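Local coordinates for transcriptional regulator, LacI family (Lactobacillus brevis, PDB 3JY6), which probably regulates transcription as a LacI-family DNA-binding regulator, seen here as the regulatory domain of periplasmic binding protein type without its DNA-binding helix-turn-helix, at residues A47-E52 with L69-S73; F21-K27 with Q234-G240; P101-D106 with E259-A265. All blocks are in the same frame, centred on the assembly; numbering follows the deposited sequence.

Overall arrangement
From the N terminus, the chain first lays down helix 20-34, whose residues 21-27 wait for the distant partner that completes contact 2. Contact 1 closes a short loop, joining 47-52 to 69-73, wholly within the long span bridged by contact 2. Residues 101-106 then open contact 3; the chain builds the second, four-stranded sheet and returns, so that 234-240 closes contact 2 and 259-265 closes contact 3. These last two therefore cross. All three tie together the six-stranded subdomain, assembled from both ends of the chain. Q70 meets S22, F21 and L25 between contacts 1 and 2, while T105 meets Q234 and M239 between contacts 2 and 3.

Contact 1. Residues A47-E52 with L69-S73; sequences ADIERE and LQSFS
The first turn of helix 49-60 approaches the loop that leaves the C-terminal end of strand 66-70, with I49 and F72 the nearest CA pair at 6.3 Å. A47 turns the backbone with a left-handed conformation (phi 59°, psi 15°), D48 is extended, and the helix starts at I49; E52 N bonds to D48 O at 3.0 Å. D48 is the N-cap, a place that suits a short acceptor side chain: its OD1 takes a weak bond from E50 N at 3.2 Å, and its OD2 another from R51 N at 3.1 Å.

The hydrogen bonds between the segments all end on one buried carboxylate. E52, extended with chi1 and chi2 both t, reaches across so that OE1 accepts from S73 N at 3.0 Å and from S73 OG at 2.8 Å, while OE2 accepts from F72 N at 3.2 Å. A glutamate is long enough to reach from the helix to the loop amides of F72 and S73. S71 OG lies 3.1 Å from E52 OE1, but its hydrogen bond goes to I13 O on strand 9-14. Helix 49-60 is the crossover connecting strand 39-44 to strand 66-70 in a Rossmann-like sheet, and the loops here lie at the C-terminal ends of its parallel strands, the end that borders the interdomain cleft in this family.

Carbon contacts lie beside the carboxylate. F72 (chi1 -31°, between wells) points its ring edge at A47, CZ lying 3.5 Å from A47 CA. I49, with chi1 t and chi2 p, brings CD1 to 3.7 Å from F72 CB and packs it 3.8 Å from S73 N.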
loop_
_atom_site.group_PDB
_atom_site.type_symbol
_atom_site.label_atom_id
_atom_site.label_comp_id
_atom_site.label_asym_id
_atom_site.label_seq_id
_atom_site.Cartn_x
_atom_site.Cartn_y
_atom_site.Cartn_z
ATOM N N ALA A 47 10.005 -8.716 -3.892
ATOM C CA ALA A 47 11.365 -8.757 -3.358
ATOM C C ALA A 47 12.181 -9.977 -3.779
ATOM O O ALA A 47 13.215 -10.263 -3.178
ATOM C CB ALA A 47 11.324 -8.659 -1.840
ATOM N N ASP A 48 11.732 -10.698 -4.802
ATOM C CA ASP A 48 12.467 -11.872 -5.260
ATOM C C ASP A 48 13.006 -11.628 -6.675
ATOM O O ASP A 48 12.248 -11.401 -7.619
ATOM C CB ASP A 48 11.569 -13.115 -5.223
ATOM C CG ASP A 48 12.300 -14.374 -5.641
ATOM O OD1 ASP A 48 13.541 -14.414 -5.493
ATOM O OD2 ASP A 48 11.637 -15.329 -6.106
ATOM N N ILE A 49 14.329 -11.657 -6.810
ATOM C CA ILE A 49 14.959 -11.425 -8.102
ATOM C C ILE A 49 14.662 -12.566 -9.068
ATOM O O ILE A 49 14.698 -12.382 -10.279
ATOM C CB ILE A 49 16.495 -11.229 -7.955
ATOM C CG1 ILE A 49 17.126 -10.958 -9.328
ATOM C CG2 ILE A 49 17.126 -12.457 -7.319
ATOM C CD1 ILE A 49 16.654 -9.682 -9.989
ATOM N N GLU A 50 14.367 -13.747 -8.529
ATOM C CA GLU A 50 14.026 -14.895 -9.367
ATOM C C GLU A 50 12.595 -14.715 -9.871
ATOM O O GLU A 50 12.272 -15.009 -11.026
ATOM C CB GLU A 50 14.124 -16.198 -8.569
ATOM C CG GLU A 50 15.535 -16.744 -8.455
ATOM C CD GLU A 50 16.259 -16.739 -9.789
ATOM O OE1 GLU A 50 16.859 -15.701 -10.139
ATOM O OE2 GLU A 50 16.215 -17.763 -10.498
ATOM N N ARG A 51 11.737 -14.222 -8.983
ATOM C CA ARG A 51 10.347 -13.980 -9.324
ATOM C C ARG A 51 10.334 -12.993 -10.482
ATOM O O ARG A 51 9.619 -13.164 -11.469
ATOM C CB ARG A 51 9.611 -13.399 -8.116
ATOM C CG ARG A 51 8.146 -13.065 -8.363
ATOM C CD ARG A 51 7.355 -14.253 -8.904
ATOM N NE ARG A 51 5.956 -13.902 -9.117
ATOM C CZ ARG A 51 5.087 -14.639 -9.807
ATOM N NH1 ARG A 51 5.471 -15.786 -10.362
ATOM N NH2 ARG A 51 3.833 -14.219 -9.952
ATOM N N GLU A 52 11.154 -11.960 -10.353
ATOM C CA GLU A 52 11.252 -10.936 -11.372
ATOM C C GLU A 52 11.584 -11.518 -12.757
ATOM O O GLU A 52 11.005 -11.103 -13.766
ATOM C CB GLU A 52 12.305 -9.913 -10.950
ATOM C CG GLU A 52 12.504 -8.783 -11.917
ATOM C CD GLU A 52 13.146 -7.563 -11.261
ATOM O OE1 GLU A 52 13.459 -6.600 -11.982
ATOM O OE2 GLU A 52 13.328 -7.562 -10.022
ATOM N N LEU A 69 10.771 -0.133 -15.221
ATOM C CA LEU A 69 11.414 -0.939 -14.198
ATOM C C LEU A 69 11.746 -0.238 -12.883
ATOM O O LEU A 69 12.575 0.670 -12.841
ATOM C CB LEU A 69 12.687 -1.532 -14.803
ATOM C CG LEU A 69 13.442 -2.662 -14.118
ATOM C CD1 LEU A 69 12.594 -3.932 -14.125
ATOM C CD2 LEU A 69 14.761 -2.899 -14.869
ATOM N N GLN A 70 11.096 -0.662 -11.807
ATOM C CA GLN A 70 11.358 -0.086 -10.495
ATOM C C GLN A 70 11.734 -1.268 -9.613
ATOM O O GLN A 70 11.233 -1.414 -8.492
ATOM C CB GLN A 70 10.101 0.621 -9.955
ATOM C CG GLN A 70 10.337 1.527 -8.733
ATOM C CD GLN A 70 10.004 0.857 -7.418
ATOM O OE1 GLN A 70 8.871 0.424 -7.196
ATOM N NE2 GLN A 70 10.990 0.779 -6.527
ATOM N N SER A 71 12.602 -2.125 -10.143
ATOM C CA SER A 71 13.033 -3.315 -9.424
ATOM C C SER A 71 14.534 -3.609 -9.448
ATOM O O SER A 71 15.344 -2.723 -9.717
ATOM C CB SER A 71 12.242 -4.519 -9.930
ATOM O OG SER A 71 11.689 -4.235 -11.201
ATOM N N PHE A 72 14.882 -4.865 -9.185
ATOM C CA PHE A 72 16.270 -5.319 -9.077
ATOM C C PHE A 72 17.073 -5.725 -10.318
ATOM O O PHE A 72 18.297 -5.673 -10.287
ATOM C CB PHE A 72 16.313 -6.487 -8.094
ATOM C CG PHE A 72 15.272 -6.411 -7.010
ATOM C CD1 PHE A 72 15.356 -5.444 -6.009
ATOM C CD2 PHE A 72 14.208 -7.317 -6.983
ATOM C CE1 PHE A 72 14.395 -5.382 -4.987
ATOM C CE2 PHE A 72 13.245 -7.266 -5.974
ATOM C CZ PHE A 72 13.337 -6.298 -4.973
ATOM N N SER A 73 16.409 -6.144 -11.387
ATOM C CA SER A 73 17.097 -6.587 -12.604
ATOM C C SER A 73 18.110 -5.623 -13.203
ATOM O O SER A 73 17.790 -4.452 -13.456
ATOM C CB SER A 73 16.075 -6.935 -13.687
ATOM O OG SER A 73 15.351 -8.100 -13.362
#

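Contact 2. Residues F21-K27 with Q234-G240; sequences FSTELFK and QNPFLMG
Two helices cross here without a hydrogen bond between them: the axes of the short segments 21-27 and 236-240 approach to 6.7 Å, at a crossing angle of -46°. One is helical throughout residues 21-27; the other begins at P236, after N235 has turned the chain in a left-handed conformation (phi 64°, psi 52°). Proline suits the first turn because its missing N-H is not needed there.

The closest backbone approach is at G240. Its CA lies 4.3 Å from L25 CA and 3.4 Å from L25 O, in a CA-H...O contact; a CB would fall 2.0 Å from that oxygen, so any side chain would force the helices apart. A second such contact runs the other way, from L25 CA to P236 O at 3.4 Å. L25, chi1 t and chi2 p, swings its end around so that CD1 lies 3.4 Å from P236 O and 4.0 Å from M239 CB.

This is close helix-helix packing on one face of the six-stranded sheet of a periplasmic-binding-protein-like subdomain, and it joins an early helix to one formed after the chain has returned from the other subdomain.

The P236 ring is a bump fitting between F21 and E24: its CB is 3.6 Å from F21 CD1, its CG 3.7 Å from E24 CB. F21 (chi1 t) also offers its ring edge to M239, with CZ 3.8 Å from SD, a Met-aromatic contact. The ring of F237 (chi1 t) reaches the helix near its K27 end, CE1 3.4 Å from K27 O and CD1 3.9 Å from K27 CB, while K27 NZ leads away to a salt bridge with D44 of the second subunit.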
loop_
_atom_site.group_PDB
_atom_site.type_symbol
_atom_site.label_atom_id
_atom_site.label_comp_id
_atom_site.label_asym_id
_atom_site.label_seq_id
_atom_site.Cartn_x
_atom_site.Cartn_y
_atom_site.Cartn_z
ATOM N N PHE A 21 5.261 3.605 -2.010
ATOM C CA PHE A 21 6.041 4.234 -3.074
ATOM C C PHE A 21 5.738 3.593 -4.430
ATOM O O PHE A 21 5.673 4.273 -5.448
ATOM C CB PHE A 21 7.542 4.089 -2.791
ATOM C CG PHE A 21 8.429 4.686 -3.854
ATOM C CD1 PHE A 21 8.783 6.033 -3.811
ATOM C CD2 PHE A 21 8.907 3.901 -4.908
ATOM C CE1 PHE A 21 9.603 6.597 -4.796
ATOM C CE2 PHE A 21 9.726 4.450 -5.903
ATOM C CZ PHE A 21 10.080 5.807 -5.849
ATOM N N SER A 22 5.566 2.278 -4.432
ATOM C CA SER A 22 5.296 1.541 -5.653
ATOM C C SER A 22 3.896 1.741 -6.198
ATOM O O SER A 22 3.714 1.993 -7.388
ATOM C CB SER A 22 5.530 0.048 -5.425
ATOM O OG SER A 22 6.909 -0.205 -5.286
ATOM N N THR A 23 2.901 1.620 -5.333
ATOM C CA THR A 23 1.533 1.777 -5.782
ATOM C C THR A 23 1.264 3.180 -6.274
ATOM O O THR A 23 0.500 3.348 -7.209
ATOM C CB THR A 23 0.536 1.402 -4.680
ATOM O OG1 THR A 23 0.837 2.131 -3.482
ATOM C CG2 THR A 23 0.602 -0.086 -4.409
ATOM N N GLU A 24 1.893 4.179 -5.655
ATOM C CA GLU A 24 1.715 5.574 -6.080
ATOM C C GLU A 24 2.445 5.741 -7.396
ATOM O O GLU A 24 1.974 6.432 -8.300
ATOM C CB GLU A 24 2.317 6.582 -5.074
ATOM C CG GLU A 24 1.389 7.003 -3.957
ATOM C CD GLU A 24 0.175 7.732 -4.488
ATOM O OE1 GLU A 24 0.327 8.862 -4.998
ATOM O OE2 GLU A 24 -0.939 7.175 -4.422
ATOM N N LEU A 25 3.631 5.146 -7.475
ATOM C CA LEU A 25 4.429 5.214 -8.692
ATOM C C LEU A 25 3.523 4.775 -9.828
ATOM O O LEU A 25 3.394 5.467 -10.838
ATOM C CB LEU A 25 5.626 4.265 -8.617
ATOM C CG LEU A 25 6.653 4.452 -9.721
ATOM C CD1 LEU A 25 7.492 5.659 -9.374
ATOM C CD2 LEU A 25 7.540 3.234 -9.834
ATOM N N PHE A 26 2.895 3.618 -9.644
ATOM C CA PHE A 26 1.983 3.073 -10.645
ATOM C C PHE A 26 0.819 4.007 -10.977
ATOM O O PHE A 26 0.406 4.102 -12.137
ATOM C CB PHE A 26 1.415 1.738 -10.193
ATOM C CG PHE A 26 0.585 1.056 -11.243
ATOM C CD1 PHE A 26 1.172 0.564 -12.415
ATOM C CD2 PHE A 26 -0.784 0.894 -11.059
ATOM C CE1 PHE A 26 0.400 -0.089 -13.396
ATOM C CE2 PHE A 26 -1.566 0.245 -12.029
ATOM C CZ PHE A 26 -0.969 -0.251 -13.204
ATOM N N LYS A 27 0.262 4.663 -9.960
ATOM C CA LYS A 27 -0.825 5.603 -10.200
ATOM C C LYS A 27 -0.339 6.730 -11.108
ATOM O O LYS A 27 -1.075 7.195 -11.969
ATOM C CB LYS A 27 -1.326 6.189 -8.881
ATOM C CG LYS A 27 -2.295 5.298 -8.132
ATOM C CD LYS A 27 -2.775 5.997 -6.867
ATOM C CE LYS A 27 -3.619 5.081 -6.020
ATOM N NZ LYS A 27 -4.865 4.693 -6.724
ATOM N N GLN A 234 9.556 11.645 -1.700
ATOM C CA GLN A 234 10.147 11.452 -3.021
ATOM C C GLN A 234 9.235 11.830 -4.189
ATOM O O GLN A 234 9.706 11.889 -5.318
ATOM C CB GLN A 234 10.574 10.002 -3.203
ATOM C CG GLN A 234 11.981 9.708 -2.769
ATOM C CD GLN A 234 12.310 8.244 -2.926
ATOM O OE1 GLN A 234 11.943 7.407 -2.088
ATOM N NE2 GLN A 234 12.991 7.914 -4.017
ATOM N N ASN A 235 7.950 12.087 -3.920
ATOM C CA ASN A 235 6.994 12.442 -4.977
ATOM C C ASN A 235 6.842 11.242 -5.931
ATOM O O ASN A 235 6.982 11.392 -7.138
ATOM C CB ASN A 235 7.515 13.631 -5.806
ATOM C CG ASN A 235 7.345 14.971 -5.113
ATOM O OD1 ASN A 235 8.142 15.901 -5.320
ATOM N ND2 ASN A 235 6.297 15.092 -4.312
ATOM N N PRO A 236 6.552 10.047 -5.402
ATOM C CA PRO A 236 6.401 8.859 -6.255
ATOM C C PRO A 236 5.414 8.973 -7.420
ATOM O O PRO A 236 5.657 8.429 -8.502
ATOM C CB PRO A 236 6.016 7.762 -5.262
ATOM C CG PRO A 236 5.345 8.531 -4.149
ATOM C CD PRO A 236 6.233 9.733 -4.002
ATOM N N PHE A 237 4.304 9.669 -7.206
ATOM C CA PHE A 237 3.329 9.834 -8.279
ATOM C C PHE A 237 4.021 10.593 -9.411
ATOM O O PHE A 237 3.894 10.238 -10.589
ATOM C CB PHE A 237 2.111 10.646 -7.808
ATOM C CG PHE A 237 1.017 10.763 -8.849
ATOM C CD1 PHE A 237 -0.026 9.836 -8.900
ATOM C CD2 PHE A 237 1.042 11.797 -9.794
ATOM C CE1 PHE A 237 -1.047 9.936 -9.888
ATOM C CE2 PHE A 237 0.038 11.910 -10.784
ATOM C CZ PHE A 237 -1.006 10.977 -10.827
ATOM N N LEU A 238 4.761 11.632 -9.040
ATOM C CA LEU A 238 5.461 12.452 -10.018
ATOM C C LEU A 238 6.565 11.675 -10.711
ATOM O O LEU A 238 6.777 11.830 -11.911
ATOM C CB LEU A 238 6.042 13.699 -9.345
ATOM C CG LEU A 238 6.727 14.696 -10.275
ATOM C CD1 LEU A 238 5.713 15.264 -11.246
ATOM C CD2 LEU A 238 7.352 15.806 -9.454
ATOM N N MET A 239 7.282 10.849 -9.960
ATOM C CA MET A 239 8.350 10.042 -10.545
ATOM C C MET A 239 7.710 9.051 -11.532
ATOM O O MET A 239 8.225 8.816 -12.631
ATOM C CB MET A 239 9.118 9.294 -9.440
ATOM C CG MET A 239 10.019 10.170 -8.539
ATOM S SD MET A 239 10.915 9.222 -7.258
ATOM C CE MET A 239 12.315 8.642 -8.164
ATOM N N GLY A 240 6.561 8.508 -11.141
ATOM C CA GLY A 240 5.852 7.562 -11.993
ATOM C C GLY A 240 5.311 8.221 -13.256
ATOM O O GLY A 240 5.367 7.650 -14.350
#

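Contact 3. Residues P101-D106 with E259-A265; sequences PQVVTD and EKMVIPA
V103 lays its CG1 against CG1 of I263, 4.0 Å away, on the sheet face that also carries M261. The strands run parallel, their short axes 4.5 Å apart at 27°, in the register Q102-K260, V103-M261, V104-V262. Backbone bonds alternate as parallel pairing demands: Q102 N to E259 O at 3.0 Å, M261 N to Q102 O at 2.7 Å, V104 N to M261 O at 3.0 Å, and I263 N to V104 O at 2.8 Å. The other face holds Q102, K260, V104 and V262; beta-branched valines favour such extended backbones, and K260 extends to a salt bridge with E94. Beyond the ladder D106, chi1 p, continues the pairing with its side chain, OD1 accepting from A265 N at 2.8 Å. Both segments are here leaving the sheet, and as in relatives of this fold they probably belong to the crossovers linking the two subdomains. T105 CG2 rests 3.7 Å from A265 CB, while its OG1 bonds to Q234. Strand 260-262 is one of the sheet's two edge strands within this chain; strand 102-104 bonds on its other side to strand 88-91, and helix 236-251 packs over V103 and I263 through I246 and S242.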
loop_
_atom_site.group_PDB
_atom_site.type_symbol
_atom_site.label_atom_id
_atom_site.label_comp_id
_atom_site.label_asym_id
_atom_site.label_seq_id
_atom_site.Cartn_x
_atom_site.Cartn_y
_atom_site.Cartn_z
ATOM N N PRO A 101 16.827 5.265 -20.436
ATOM C CA PRO A 101 16.593 6.484 -19.649
ATOM C C PRO A 101 16.183 6.146 -18.216
ATOM O O PRO A 101 15.579 5.098 -17.972
ATOM C CB PRO A 101 15.457 7.180 -20.404
ATOM C CG PRO A 101 15.546 6.616 -21.819
ATOM C CD PRO A 101 15.895 5.171 -21.579
ATOM N N GLN A 102 16.497 7.031 -17.276
ATOM C CA GLN A 102 16.147 6.810 -15.876
ATOM C C GLN A 102 15.506 8.003 -15.194
ATOM O O GLN A 102 15.786 9.150 -15.519
ATOM C CB GLN A 102 17.370 6.490 -15.039
ATOM C CG GLN A 102 18.112 5.235 -15.339
ATOM C CD GLN A 102 19.366 5.203 -14.517
ATOM O OE1 GLN A 102 20.290 5.995 -14.744
ATOM N NE2 GLN A 102 19.401 4.319 -13.525
ATOM N N VAL A 103 14.681 7.697 -14.201
ATOM C CA VAL A 103 14.015 8.696 -13.389
ATOM C C VAL A 103 14.454 8.379 -11.963
ATOM O O VAL A 103 14.162 7.303 -11.424
ATOM C CB VAL A 103 12.478 8.599 -13.517
ATOM C CG1 VAL A 103 11.804 9.649 -12.601
ATOM C CG2 VAL A 103 12.072 8.826 -14.970
ATOM N N VAL A 104 15.171 9.314 -11.353
ATOM C CA VAL A 104 15.667 9.104 -10.008
ATOM C C VAL A 104 15.496 10.313 -9.091
ATOM O O VAL A 104 15.141 11.413 -9.523
ATOM C CB VAL A 104 17.179 8.749 -10.027
ATOM C CG1 VAL A 104 17.449 7.593 -10.975
ATOM C CG2 VAL A 104 17.993 9.974 -10.439
ATOM N N THR A 105 15.790 10.079 -7.819
ATOM C CA THR A 105 15.733 11.098 -6.773
ATOM C C THR A 105 17.176 11.533 -6.482
ATOM O O THR A 105 18.112 10.757 -6.659
ATOM C CB THR A 105 15.143 10.515 -5.456
ATOM O OG1 THR A 105 13.825 10.010 -5.694
ATOM C CG2 THR A 105 15.100 11.576 -4.365
ATOM N N ASP A 106 17.351 12.774 -6.040
ATOM C CA ASP A 106 18.677 13.287 -5.684
ATOM C C ASP A 106 18.917 12.762 -4.267
ATOM O O ASP A 106 18.906 13.525 -3.305
ATOM C CB ASP A 106 18.660 14.816 -5.680
ATOM C CG ASP A 106 17.601 15.381 -4.736
ATOM O OD1 ASP A 106 16.433 14.934 -4.805
ATOM O OD2 ASP A 106 17.939 16.269 -3.927
ATOM N N GLU A 259 19.801 9.112 -20.324
ATOM C CA GLU A 259 20.263 9.957 -19.229
ATOM C C GLU A 259 19.276 9.906 -18.061
ATOM O O GLU A 259 18.180 9.355 -18.191
ATOM C CB GLU A 259 20.467 11.390 -19.721
ATOM C CG GLU A 259 19.395 11.872 -20.681
ATOM C CD GLU A 259 19.929 12.854 -21.720
ATOM O OE1 GLU A 259 19.221 13.121 -22.713
ATOM O OE2 GLU A 259 21.058 13.363 -21.552
ATOM N N LYS A 260 19.680 10.458 -16.921
ATOM C CA LYS A 260 18.844 10.455 -15.730
ATOM C C LYS A 260 18.077 11.758 -15.551
ATOM O O LYS A 260 18.627 12.846 -15.728
ATOM C CB LYS A 260 19.704 10.205 -14.487
ATOM C CG LYS A 260 20.908 9.307 -14.744
ATOM C CD LYS A 260 21.379 8.575 -13.486
ATOM C CE LYS A 260 21.852 9.513 -12.395
ATOM N NZ LYS A 260 22.398 8.716 -11.262
ATOM N N MET A 261 16.797 11.638 -15.214
ATOM C CA MET A 261 15.955 12.792 -14.975
ATOM C C MET A 261 15.823 12.814 -13.466
ATOM O O MET A 261 15.330 11.854 -12.864
ATOM C CB MET A 261 14.582 12.617 -15.625
ATOM C CG MET A 261 13.544 13.628 -15.178
ATOM S SD MET A 261 12.010 13.393 -16.086
ATOM C CE MET A 261 11.411 15.113 -16.177
ATOM N N VAL A 262 16.284 13.901 -12.862
ATOM C CA VAL A 262 16.239 14.019 -11.422
ATOM C C VAL A 262 15.008 14.742 -10.908
ATOM O O VAL A 262 14.743 15.886 -11.275
ATOM C CB VAL A 262 17.514 14.721 -10.887
ATOM C CG1 VAL A 262 17.625 16.093 -11.482
ATOM C CG2 VAL A 262 17.491 14.796 -9.370
ATOM N N ILE A 263 14.249 14.040 -10.067
ATOM C CA ILE A 263 13.061 14.585 -9.436
ATOM C C ILE A 263 13.501 14.835 -7.994
ATOM O O ILE A 263 13.571 13.911 -7.190
ATOM C CB ILE A 263 11.896 13.571 -9.451
ATOM C CG1 ILE A 263 11.504 13.234 -10.897
ATOM C CG2 ILE A 263 10.711 14.137 -8.677
ATOM C CD1 ILE A 263 10.974 14.401 -11.692
ATOM N N PRO A 264 13.833 16.087 -7.655
ATOM C CA PRO A 264 14.266 16.402 -6.292
ATOM C C PRO A 264 13.249 16.062 -5.205
ATOM O O PRO A 264 12.056 16.343 -5.329
ATOM C CB PRO A 264 14.557 17.893 -6.364
ATOM C CG PRO A 264 13.595 18.365 -7.410
ATOM C CD PRO A 264 13.734 17.313 -8.463
ATOM N N ALA A 265 13.731 15.427 -4.146
ATOM C CA ALA A 265 12.865 15.082 -3.033
ATOM C C ALA A 265 12.602 16.382 -2.286
ATOM O O ALA A 265 13.350 17.353 -2.426
ATOM C CB ALA A 265 13.555 14.079 -2.109
#